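Local atomic coordinates of putative peptidase (Chlamydophila abortus, PDB entry 3CE2), a protein that probably acts as a zinc-dependent oligopeptidase of the M3B family that degrades small peptides. Residues W24-L29 and S382-L387; Y348-L352 and M408-F412; G373-S377 and E403-S407; Y424-L428 and Y536-T540; I431-L435 and A544-L549. All coordinates share one frame; numbering follows the deposited sequence.

Interaction 1 (W24-L29 and S382-L387); sequences WDITPL and SHPYVL
Tyr385 and Trp24 meet where the loop ahead of helix 33-42 lies against the small mixed sheet of the peptidase fold. Tyr385 sits on strand 385-387 of that sheet. Its CG stands beside the backbone N and opposite the carbonyl carbon (chi1 -79°), and the ring reaches across to residues 24-29. At the far end Tyr385 OH gives a hydrogen bond to Asp25 O, 2.5 Å away. The hydroxyl is tilted 23° from the plane of that carbonyl, while the oxygen itself lies at the edge of the tyrosine ring, near its plane. Ile26 crosses the ring at about a right angle. Ile26 CG2 sits over one face, 4.3 Å from the Tyr385 centroid and offset toward the rim. The Leu29 and Tyr385 side chains run toward each other from opposite directions, with Leu29 CD1 3.6 Å from Tyr385 CE2.

Strand 385-387 runs between strands 362-363 and 375-377 in the sheet, and the Trp24 side chain packs along it. Trp24 CB touches Tyr385 CD1 at 3.8 Å. The rings themselves meet obliquely, with their planes at 75°. Further along the strand, Trp24 CZ3 is 3.6 Å from Leu387 CB, and Trp24 CE3 is 3.5 Å from Val386 O. The indole nitrogen is turned elsewhere and bonds to Gln96 on helix 66-96. At the solvent side Pro28 CG rests 3.8 Å from His383 CE1. The His383 ring also stacks on Trp361.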
# COMPACT_ATOMS: atom_id res chain seq x y z
N TRP A 24 -4.68 12.90 20.78
CA TRP A 24 -4.84 13.82 19.71
C TRP A 24 -5.95 14.77 20.09
O TRP A 24 -6.79 14.46 20.95
CB TRP A 24 -5.11 13.12 18.38
CG TRP A 24 -6.18 12.09 18.39
CD1 TRP A 24 -7.30 12.05 19.18
CD2 TRP A 24 -6.26 10.95 17.54
NE1 TRP A 24 -8.05 10.95 18.88
CE2 TRP A 24 -7.43 10.25 17.88
CE3 TRP A 24 -5.44 10.44 16.52
CZ2 TRP A 24 -7.82 9.07 17.23
CZ3 TRP A 24 -5.82 9.27 15.88
CH2 TRP A 24 -7.00 8.60 16.24
N ASP A 25 -5.93 15.95 19.45
CA ASP A 25 -6.90 17.00 19.63
C ASP A 25 -7.75 17.12 18.38
O ASP A 25 -7.33 17.69 17.37
CB ASP A 25 -6.21 18.33 19.93
CG ASP A 25 -7.18 19.52 19.95
OD1 ASP A 25 -8.41 19.33 19.98
OD2 ASP A 25 -6.70 20.67 19.92
N ILE A 26 -8.96 16.59 18.49
CA ILE A 26 -9.88 16.54 17.37
C ILE A 26 -10.91 17.65 17.44
O ILE A 26 -11.84 17.68 16.64
CB ILE A 26 -10.61 15.20 17.37
CG1 ILE A 26 -11.36 15.01 18.69
CG2 ILE A 26 -9.61 14.05 17.13
CD1 ILE A 26 -12.40 13.91 18.65
N THR A 27 -10.77 18.57 18.39
CA THR A 27 -11.71 19.69 18.51
C THR A 27 -11.71 20.63 17.29
O THR A 27 -12.77 21.12 16.93
CB THR A 27 -11.49 20.51 19.81
OG1 THR A 27 -10.11 20.87 19.93
CG2 THR A 27 -11.88 19.70 21.05
N PRO A 28 -10.54 20.87 16.65
CA PRO A 28 -10.58 21.64 15.37
C PRO A 28 -11.60 21.12 14.35
O PRO A 28 -12.06 21.88 13.51
CB PRO A 28 -9.16 21.48 14.82
CG PRO A 28 -8.30 21.33 16.06
CD PRO A 28 -9.15 20.53 17.03
N LEU A 29 -11.97 19.84 14.42
CA LEU A 29 -13.03 19.34 13.56
C LEU A 29 -14.39 19.74 14.11
O LEU A 29 -15.16 20.45 13.46
CB LEU A 29 -12.96 17.83 13.44
CG LEU A 29 -11.98 17.32 12.39
CD1 LEU A 29 -11.32 16.09 12.88
CD2 LEU A 29 -12.71 17.02 11.10
N SER A 382 -8.81 18.94 8.23
CA SER A 382 -8.08 18.71 9.48
C SER A 382 -6.57 18.70 9.28
O SER A 382 -6.09 18.60 8.15
CB SER A 382 -8.50 17.36 10.05
OG SER A 382 -8.46 16.34 9.05
N HIS A 383 -5.81 18.76 10.36
CA HIS A 383 -4.42 18.40 10.25
C HIS A 383 -4.41 16.87 10.22
O HIS A 383 -5.47 16.27 10.36
CB HIS A 383 -3.54 19.00 11.35
CG HIS A 383 -4.19 19.05 12.69
ND1 HIS A 383 -4.57 20.24 13.29
CD2 HIS A 383 -4.52 18.07 13.57
CE1 HIS A 383 -5.11 19.99 14.46
NE2 HIS A 383 -5.08 18.68 14.66
N PRO A 384 -3.24 16.25 9.96
CA PRO A 384 -3.23 14.79 9.93
C PRO A 384 -3.35 14.24 11.36
O PRO A 384 -2.99 14.92 12.32
CB PRO A 384 -1.87 14.45 9.33
CG PRO A 384 -1.03 15.65 9.57
CD PRO A 384 -1.92 16.83 9.68
N TYR A 385 -3.90 13.05 11.50
CA TYR A 385 -4.06 12.49 12.81
C TYR A 385 -3.37 11.16 12.77
O TYR A 385 -3.57 10.36 11.85
CB TYR A 385 -5.55 12.35 13.15
CG TYR A 385 -6.18 13.65 13.59
CD1 TYR A 385 -5.78 14.26 14.78
CD2 TYR A 385 -7.19 14.27 12.83
CE1 TYR A 385 -6.36 15.46 15.21
CE2 TYR A 385 -7.77 15.47 13.25
CZ TYR A 385 -7.35 16.06 14.46
OH TYR A 385 -7.88 17.23 14.93
N VAL A 386 -2.50 10.96 13.73
CA VAL A 386 -1.76 9.72 13.80
C VAL A 386 -2.22 8.93 15.00
O VAL A 386 -2.08 9.39 16.15
CB VAL A 386 -0.28 9.98 13.98
CG1 VAL A 386 0.45 8.67 14.06
CG2 VAL A 386 0.22 10.80 12.86
N LEU A 387 -2.76 7.74 14.75
CA LEU A 387 -3.01 6.80 15.82
C LEU A 387 -1.83 5.85 16.05
O LEU A 387 -1.45 5.06 15.18
CB LEU A 387 -4.28 6.02 15.56
CG LEU A 387 -4.62 5.10 16.73
CD1 LEU A 387 -6.14 5.03 16.93
CD2 LEU A 387 -3.98 3.71 16.54

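Interaction 2 (Y348-L352 and M408-F412); sequences YIDTL and MHSYF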
# COMPACT_ATOMS: atom_id res chain seq x y z
N TYR A 348 10.60 20.61 7.20
CA TYR A 348 9.93 19.32 7.34
C TYR A 348 10.05 18.84 8.78
O TYR A 348 9.06 18.51 9.42
CB TYR A 348 10.57 18.28 6.43
CG TYR A 348 9.85 16.96 6.41
CD1 TYR A 348 9.03 16.62 5.36
CD2 TYR A 348 10.01 16.03 7.44
CE1 TYR A 348 8.36 15.41 5.32
CE2 TYR A 348 9.34 14.81 7.42
CZ TYR A 348 8.51 14.50 6.35
OH TYR A 348 7.83 13.30 6.29
N ILE A 349 11.27 18.82 9.27
CA ILE A 349 11.60 18.29 10.58
C ILE A 349 10.84 19.01 11.71
O ILE A 349 10.37 18.37 12.65
CB ILE A 349 13.16 18.30 10.75
CG1 ILE A 349 13.67 16.90 11.00
CG2 ILE A 349 13.67 19.37 11.70
CD1 ILE A 349 13.68 16.10 9.73
N ASP A 350 10.67 20.32 11.60
CA ASP A 350 9.97 21.09 12.63
C ASP A 350 8.49 20.86 12.56
O ASP A 350 7.86 20.59 13.57
CB ASP A 350 10.25 22.60 12.51
CG ASP A 350 11.65 22.98 12.99
OD1 ASP A 350 12.20 22.27 13.86
OD2 ASP A 350 12.20 23.99 12.49
N THR A 351 7.91 20.97 11.37
CA THR A 351 6.49 20.71 11.24
C THR A 351 6.09 19.36 11.84
O THR A 351 5.13 19.28 12.59
CB THR A 351 6.04 20.82 9.79
OG1 THR A 351 6.26 22.17 9.37
CG2 THR A 351 4.57 20.54 9.64
N LEU A 352 6.86 18.32 11.54
CA LEU A 352 6.59 16.99 12.08
C LEU A 352 6.75 16.99 13.58
O LEU A 352 5.94 16.40 14.28
CB LEU A 352 7.53 15.95 11.46
CG LEU A 352 7.31 14.52 11.93
CD1 LEU A 352 5.83 14.17 11.88
CD2 LEU A 352 8.09 13.55 11.06
N MET A 408 2.91 13.81 6.78
CA MET A 408 3.48 14.94 6.07
C MET A 408 3.05 14.99 4.60
O MET A 408 2.67 16.07 4.09
CB MET A 408 5.00 14.96 6.24
CG MET A 408 5.42 15.24 7.69
SD MET A 408 4.88 16.89 8.29
CE MET A 408 6.18 17.91 7.63
N HIS A 409 3.05 13.83 3.94
CA HIS A 409 2.58 13.76 2.55
C HIS A 409 1.20 14.41 2.50
O HIS A 409 0.96 15.35 1.70
CB HIS A 409 2.46 12.30 2.11
CG HIS A 409 2.38 12.08 0.63
ND1 HIS A 409 2.14 13.10 -0.27
CD2 HIS A 409 2.48 10.95 -0.10
CE1 HIS A 409 2.12 12.61 -1.49
NE2 HIS A 409 2.31 11.30 -1.42
N SER A 410 0.29 13.94 3.36
CA SER A 410 -1.10 14.41 3.34
C SER A 410 -1.22 15.89 3.68
O SER A 410 -2.00 16.63 3.08
CB SER A 410 -1.97 13.58 4.29
OG SER A 410 -2.48 12.43 3.61
N TYR A 411 -0.42 16.30 4.65
CA TYR A 411 -0.40 17.64 5.12
C TYR A 411 0.00 18.53 3.96
O TYR A 411 -0.72 19.47 3.62
CB TYR A 411 0.60 17.73 6.26
CG TYR A 411 0.98 19.12 6.64
CD1 TYR A 411 0.21 19.85 7.54
CD2 TYR A 411 2.13 19.71 6.13
CE1 TYR A 411 0.57 21.15 7.91
CE2 TYR A 411 2.50 21.01 6.48
CZ TYR A 411 1.71 21.72 7.37
OH TYR A 411 2.07 23.00 7.72
N PHE A 412 1.14 18.23 3.34
CA PHE A 412 1.62 19.03 2.23
C PHE A 412 0.64 19.11 1.07
O PHE A 412 0.45 20.17 0.50
CB PHE A 412 2.94 18.48 1.71
CG PHE A 412 4.13 18.92 2.49
CD1 PHE A 412 4.28 20.24 2.87
CD2 PHE A 412 5.14 18.02 2.78
CE1 PHE A 412 5.41 20.65 3.56
CE2 PHE A 412 6.28 18.42 3.48
CZ PHE A 412 6.41 19.73 3.87
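Met408 and Tyr348 form a Met-aromatic contact between two nearly perpendicular helices. Residues 408-412 belong to helix 394-416, which carries the zinc-binding histidines His402 and His406. The short axes of the two segments cross at 99° and come within 11.6 Å.

The sulfur and methyl contacts are central. The Met408 chain bends at chi2 and chi3, and this folds its end over the tyrosine. Met408 CE makes a CH-pi contact over the centre of one ring face, 3.9 Å from the Tyr348 centroid. Met408 SD stands farther above the same face, 4.8 Å from the Tyr348 centroid. Met408 CE also touches Thr351 CB at 3.6 Å, so the tip of the methionine is held between the aromatic face and the next turn of helix 345-357.

A second CH-pi contact lies one turn on: Thr351 CG2 is over a face of the Tyr411 ring, 4.2 Å from its centroid.

Plain apolar contacts fill in around these. Leu352 CB is 4.2 Å from Met408 SD. No hydrogen bond joins the two segments, and Tyr348 OH bonds instead to Asn436 on helix 431-447. Beside the methionine, Phe412 CE2 touches Tyr348 CD1 at 3.8 Å, with the tyrosine atom at the edge of the Phe412 ring.

Interaction 3 (G373-S377 and E403-S407); sequences GAYSS and EGGHS. With ZN (zinc ion), chain D.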
# COMPACT_ATOMS: atom_id res chain seq x y z
N GLY A 373 -2.55 -1.39 16.48
CA GLY A 373 -1.61 -1.03 15.43
C GLY A 373 -1.44 0.48 15.29
O GLY A 373 -1.36 1.19 16.30
N ALA A 374 -1.40 0.96 14.04
CA ALA A 374 -1.09 2.36 13.74
C ALA A 374 -1.58 2.83 12.37
O ALA A 374 -1.75 2.03 11.44
CB ALA A 374 0.41 2.60 13.85
N TYR A 375 -1.81 4.14 12.24
CA TYR A 375 -2.21 4.73 10.97
C TYR A 375 -2.15 6.25 10.98
O TYR A 375 -1.96 6.87 12.02
CB TYR A 375 -3.63 4.29 10.56
CG TYR A 375 -4.73 4.79 11.46
CD1 TYR A 375 -5.03 6.16 11.56
CD2 TYR A 375 -5.50 3.89 12.21
CE1 TYR A 375 -6.07 6.61 12.38
CE2 TYR A 375 -6.54 4.33 13.04
CZ TYR A 375 -6.82 5.69 13.12
OH TYR A 375 -7.84 6.12 13.95
N SER A 376 -2.33 6.83 9.79
CA SER A 376 -2.52 8.26 9.59
C SER A 376 -3.86 8.47 8.94
O SER A 376 -4.25 7.71 8.06
CB SER A 376 -1.48 8.82 8.65
OG SER A 376 -0.28 8.12 8.83
N SER A 377 -4.55 9.51 9.34
CA SER A 377 -5.84 9.79 8.77
C SER A 377 -6.06 11.28 8.89
O SER A 377 -5.15 12.01 9.27
CB SER A 377 -6.94 8.98 9.50
OG SER A 377 -8.23 9.27 9.00
N GLU A 403 4.39 6.53 9.82
CA GLU A 403 3.14 7.27 9.88
C GLU A 403 3.40 8.76 9.71
O GLU A 403 2.60 9.47 9.11
CB GLU A 403 2.38 6.99 11.19
CG GLU A 403 1.94 5.53 11.33
CD GLU A 403 1.17 5.00 10.11
OE1 GLU A 403 0.72 5.80 9.26
OE2 GLU A 403 1.02 3.77 9.99
N GLY A 404 4.54 9.24 10.22
CA GLY A 404 4.95 10.63 9.99
C GLY A 404 5.11 10.93 8.50
O GLY A 404 4.79 12.01 8.01
N GLY A 405 5.61 9.94 7.77
CA GLY A 405 5.68 10.06 6.34
C GLY A 405 4.33 10.25 5.66
O GLY A 405 4.18 11.21 4.89
N HIS A 406 3.36 9.36 5.92
CA HIS A 406 2.02 9.49 5.31
C HIS A 406 1.46 10.83 5.70
O HIS A 406 0.85 11.52 4.90
CB HIS A 406 1.01 8.45 5.83
CG HIS A 406 1.26 7.06 5.35
ND1 HIS A 406 1.56 6.76 4.04
CD2 HIS A 406 1.19 5.88 6.01
CE1 HIS A 406 1.70 5.45 3.91
NE2 HIS A 406 1.49 4.89 5.09
N SER A 407 1.65 11.17 6.96
CA SER A 407 1.08 12.37 7.52
C SER A 407 1.59 13.64 6.86
O SER A 407 0.79 14.45 6.43
CB SER A 407 1.31 12.39 9.04
OG SER A 407 0.34 11.54 9.63
ZN ZN D . 1.90 2.78 5.39
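Ser376 and Glu403 join strand 375-377 to the zinc-binding helix 394-416. That helix carries the HExxH motif of zinc metallopeptidases (His402, Glu403, His406). The axis of segment 403-407 runs at 16° to that of the strand, 7.6 Å away. The tight part of the contact gathers round Ser376. Ser376 OG donates a hydrogen bond to Glu403 OE1 at 2.6 Å. It meets that oxygen on the anti side, 17° out of the carboxylate plane. The bend of the Glu403 chain at chi2 (-51°) turns the carboxylate back along the strand. Ser376 OG also lies 3.3 Å from His406 CB, at the edge of the imidazole and near its plane. Ser376 CB is 3.4 Å from Ser407 OG, which itself makes a weak bond to Glu403 O.

The other end is looser. Glu403 OE2 makes no hydrogen bond to residues 373-377; its nearest neighbour there is Tyr375 CA at 3.5 Å. Ala374 CB stands off at 4.1 Å from Glu403 OE2, where the strand gives way to loop on the more open side.

His406 NE2 binds the zinc ion at 2.2 Å, and His402 and Glu430 complete the protein ligands. Glu403 occupies the place of the HExxH glutamate, which in such enzymes usually activates the zinc-bound water. The serine bond would restrain the rotation of its carboxylate, consistent with Ser376 being a second-shell residue.

Interaction 4 (Y424-L428 and Y536-T540); sequences YPIFL and YQYAT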
# COMPACT_ATOMS: atom_id res chain seq x y z
N TYR A 424 -3.60 11.74 -3.03
CA TYR A 424 -2.68 11.07 -3.97
C TYR A 424 -3.16 9.66 -4.19
O TYR A 424 -3.76 9.08 -3.31
CB TYR A 424 -1.26 11.10 -3.46
CG TYR A 424 -1.14 10.82 -1.99
CD1 TYR A 424 -1.24 9.52 -1.49
CD2 TYR A 424 -0.91 11.85 -1.09
CE1 TYR A 424 -1.13 9.27 -0.13
CE2 TYR A 424 -0.79 11.62 0.28
CZ TYR A 424 -0.91 10.33 0.75
OH TYR A 424 -0.79 10.11 2.12
N PRO A 425 -2.91 9.08 -5.36
CA PRO A 425 -3.49 7.74 -5.54
C PRO A 425 -2.66 6.68 -4.81
O PRO A 425 -1.57 6.98 -4.30
CB PRO A 425 -3.41 7.53 -7.05
CG PRO A 425 -2.17 8.26 -7.46
CD PRO A 425 -2.13 9.50 -6.54
N ILE A 426 -3.19 5.45 -4.76
CA ILE A 426 -2.57 4.35 -4.01
C ILE A 426 -1.16 4.07 -4.52
O ILE A 426 -0.24 3.86 -3.74
CB ILE A 426 -3.41 3.05 -4.11
CG1 ILE A 426 -4.81 3.25 -3.50
CG2 ILE A 426 -2.68 1.88 -3.44
CD1 ILE A 426 -4.86 3.18 -1.96
N PHE A 427 -1.01 4.09 -5.84
CA PHE A 427 0.27 3.96 -6.48
C PHE A 427 1.36 4.83 -5.82
O PHE A 427 2.52 4.52 -5.90
CB PHE A 427 0.12 4.32 -7.96
CG PHE A 427 1.36 4.12 -8.77
CD1 PHE A 427 1.48 3.02 -9.61
CD2 PHE A 427 2.42 5.01 -8.69
CE1 PHE A 427 2.63 2.82 -10.35
CE2 PHE A 427 3.56 4.80 -9.42
CZ PHE A 427 3.66 3.70 -10.26
N LEU A 428 1.00 5.94 -5.18
CA LEU A 428 2.04 6.79 -4.59
C LEU A 428 2.03 6.79 -3.07
O LEU A 428 2.84 7.46 -2.44
CB LEU A 428 1.91 8.24 -5.07
CG LEU A 428 2.02 8.67 -6.54
CD1 LEU A 428 1.75 10.17 -6.62
CD2 LEU A 428 3.41 8.34 -7.12
N TYR A 536 3.07 -5.15 -8.25
CA TYR A 536 4.20 -4.39 -8.80
C TYR A 536 4.34 -3.01 -8.15
O TYR A 536 5.45 -2.51 -7.98
CB TYR A 536 4.16 -4.29 -10.33
CG TYR A 536 3.29 -3.19 -10.85
CD1 TYR A 536 3.85 -2.04 -11.39
CD2 TYR A 536 1.90 -3.30 -10.81
CE1 TYR A 536 3.04 -0.99 -11.87
CE2 TYR A 536 1.09 -2.27 -11.28
CZ TYR A 536 1.66 -1.12 -11.81
OH TYR A 536 0.86 -0.10 -12.28
N GLN A 537 3.22 -2.42 -7.74
CA GLN A 537 3.26 -1.08 -7.13
C GLN A 537 4.04 -1.05 -5.82
O GLN A 537 4.49 0.01 -5.39
CB GLN A 537 1.86 -0.52 -6.89
CG GLN A 537 0.89 -0.68 -8.04
CD GLN A 537 -0.46 -0.06 -7.74
OE1 GLN A 537 -0.74 0.32 -6.62
NE2 GLN A 537 -1.31 0.05 -8.75
N TYR A 538 4.22 -2.19 -5.17
CA TYR A 538 5.05 -2.20 -3.95
C TYR A 538 6.48 -1.89 -4.32
O TYR A 538 7.16 -1.10 -3.68
CB TYR A 538 5.00 -3.54 -3.23
CG TYR A 538 3.66 -3.88 -2.61
CD1 TYR A 538 2.74 -2.88 -2.29
CD2 TYR A 538 3.33 -5.20 -2.32
CE1 TYR A 538 1.51 -3.20 -1.71
CE2 TYR A 538 2.11 -5.52 -1.73
CZ TYR A 538 1.21 -4.52 -1.43
OH TYR A 538 0.01 -4.86 -0.85
N ALA A 539 6.91 -2.53 -5.40
CA ALA A 539 8.23 -2.38 -5.96
C ALA A 539 8.50 -0.98 -6.53
O ALA A 539 9.53 -0.36 -6.23
CB ALA A 539 8.42 -3.42 -7.02
N THR A 540 7.60 -0.48 -7.36
CA THR A 540 7.77 0.86 -7.90
C THR A 540 7.82 1.86 -6.74
O THR A 540 8.70 2.70 -6.69
CB THR A 540 6.65 1.22 -8.91
OG1 THR A 540 5.38 0.98 -8.32
CG2 THR A 540 6.76 0.37 -10.15
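The Phe427 ring meets Tyr536 at its edge: Tyr536 OH lies near the phenyl plane, 3.9 Å from Phe427 CE1. Leu428 CD2 also lies at that ring's edge, in plane. Gln537 CG and Thr540 OG1 lie oblique to the phenyl, at neither face nor edge. The tyrosine ring has a neighbour of its own segment over one face, where Gln537 CG sits 3.6 Å above the plane of the Tyr536 ring and offset toward the rim. The amide of Gln537 and the phenyl ring are turned 60° against each other.

Phe427 reaches helix 536-553 because its CG points opposite the backbone N (chi1 -175°), and the ring lies against residues 536-540. Phe427 CD1 is 4.1 Å from Gln537 CG. Phe427 CZ, at the tip, is 3.8 Å from Thr540 OG1, a hydroxyl that also makes a weak bond to Gln537 O. The Gln537 chain is extended beyond CG, and this carries OE1 back over the loop. Gln537 OE1 stands 3.8 Å from Phe427 CA and 4.0 Å from Ile426 CG2.

Residues 424-428 belong to the link between helix 394-416 and helix 431-447. This link leads to Glu430, which binds the zinc ion together with His402 and His406 of the HExxH helix, as in M3 peptidases. Helix 575-581 also packs on Phe427, through Pro575 and Leu576.

No hydrogen bond crosses this contact. The polar ends of Tyr536, Gln537 and Thr540 touch carbon, so the loop is held against the helix by shape and van der Waals contact around one buried phenyl ring.

Interaction 5 (I431-L435 and A544-L549); sequences IASTL and AALCFL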
# COMPACT_ATOMS: atom_id res chain seq x y z
N ILE A 431 5.39 5.68 -0.82
CA ILE A 431 6.68 6.32 -1.01
C ILE A 431 7.16 7.11 0.21
O ILE A 431 8.29 6.91 0.70
CB ILE A 431 6.63 7.23 -2.26
CG1 ILE A 431 6.36 6.40 -3.50
CG2 ILE A 431 7.92 8.00 -2.44
CD1 ILE A 431 6.45 7.22 -4.78
N ALA A 432 6.31 8.00 0.71
CA ALA A 432 6.74 8.91 1.77
C ALA A 432 7.06 8.17 3.04
O ALA A 432 8.01 8.51 3.74
CB ALA A 432 5.69 9.96 2.04
N SER A 433 6.24 7.16 3.35
CA SER A 433 6.44 6.36 4.55
C SER A 433 7.72 5.52 4.46
O SER A 433 8.50 5.45 5.42
CB SER A 433 5.25 5.45 4.76
OG SER A 433 4.93 4.79 3.55
N THR A 434 7.93 4.91 3.30
CA THR A 434 9.06 4.03 3.09
C THR A 434 10.35 4.83 3.12
O THR A 434 11.32 4.44 3.78
CB THR A 434 8.93 3.26 1.76
OG1 THR A 434 7.84 2.33 1.86
CG2 THR A 434 10.19 2.50 1.44
N LEU A 435 10.35 5.97 2.43
CA LEU A 435 11.51 6.87 2.47
C LEU A 435 11.87 7.25 3.90
O LEU A 435 13.03 7.19 4.28
CB LEU A 435 11.29 8.11 1.61
CG LEU A 435 12.45 9.12 1.52
CD1 LEU A 435 12.49 9.82 0.17
CD2 LEU A 435 12.43 10.14 2.64
N ALA A 544 10.96 4.25 -6.14
CA ALA A 544 10.86 5.71 -6.11
C ALA A 544 11.41 6.28 -4.81
O ALA A 544 12.09 7.31 -4.82
CB ALA A 544 9.45 6.14 -6.32
N ALA A 545 11.08 5.64 -3.68
CA ALA A 545 11.49 6.13 -2.36
C ALA A 545 13.01 6.11 -2.27
O ALA A 545 13.63 7.08 -1.82
CB ALA A 545 10.90 5.27 -1.27
N LEU A 546 13.61 5.01 -2.73
CA LEU A 546 15.05 4.85 -2.68
C LEU A 546 15.77 5.82 -3.62
O LEU A 546 16.83 6.34 -3.28
CB LEU A 546 15.42 3.41 -3.02
CG LEU A 546 15.04 2.41 -1.94
CD1 LEU A 546 15.57 1.09 -2.35
CD2 LEU A 546 15.62 2.80 -0.60
N CYS A 547 15.18 6.06 -4.78
CA CYS A 547 15.69 7.04 -5.72
C CYS A 547 15.70 8.44 -5.13
O CYS A 547 16.75 9.07 -5.04
CB CYS A 547 14.84 7.05 -6.99
SG CYS A 547 15.37 8.23 -8.25
N PHE A 548 14.54 8.93 -4.73
CA PHE A 548 14.44 10.22 -4.05
C PHE A 548 15.43 10.33 -2.92
O PHE A 548 16.14 11.32 -2.79
CB PHE A 548 13.05 10.36 -3.47
CG PHE A 548 12.07 10.96 -4.41
CD1 PHE A 548 12.37 12.13 -5.09
CD2 PHE A 548 10.84 10.39 -4.59
CE1 PHE A 548 11.46 12.70 -5.94
CE2 PHE A 548 9.91 10.94 -5.43
CZ PHE A 548 10.22 12.09 -6.12
N LEU A 549 15.49 9.29 -2.11
CA LEU A 549 16.38 9.30 -0.95
C LEU A 549 17.87 9.39 -1.32
O LEU A 549 18.62 10.18 -0.73
CB LEU A 549 16.11 8.08 -0.05
CG LEU A 549 16.98 8.01 1.18
CD1 LEU A 549 16.87 9.29 2.01
CD2 LEU A 549 16.65 6.78 2.00
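Leu435 and Ala545 mark the close crossing of two helices in the mostly helical M3 peptidase fold. Helix 431-447 begins just after the zinc ligand Glu430, and helix 536-553 packs across it. The segment axes cross at -59° and approach to 8.6 Å.

Leu435 can be followed outward. Leu435 CB is 4.1 Å from Ala545 CB. A chi1 of -178° swings CG away from the backbone N and leads the chain over the second helix, where Leu435 CG is 4.1 Å from Leu549 CB. Leu435 CD1 lies 3.6 Å from Ala545 O and 3.7 Å from Phe548 CB. The Leu435 and Phe548 side chains cross at about a right angle.

At this point the CA atoms of Leu435 and Ala545 are 4.9 Å apart. The methyl of Ala545 fits among Ile431, Thr434 and Leu435, and Ala545 CB lies 3.9 Å from Thr434 CG2. The hydroxyl of Thr434 faces its own helix instead and bonds to Glu430 O. The Phe548 ring also meets Tyr563 and Phe566 of helix 559-567. At the start of helix 431-447, Ile431 CD1 touches Ala544 CB at 3.5 Å.

From the N terminus, interaction 1 closes the longest loop, bringing residues 24-29 to strand 385-387 after more than 350 residues. Before it closes, residues 348-352 and 373-377 have opened interactions 2 and 3, and both cross it. Interaction 3 lies within the loop of interaction 2, and both end on helix 394-416. Interactions 1 and 3 share the mixed sheet through neighbouring strands. Interactions 4 and 5 follow in series. They cross each other, and both end on helix 536-553. His409 and Ser410 touch Tyr424, and His406 touches Ser433. The contacts thus tie the N-terminal loop, the sheet, the zinc-binding helix and the later helices together.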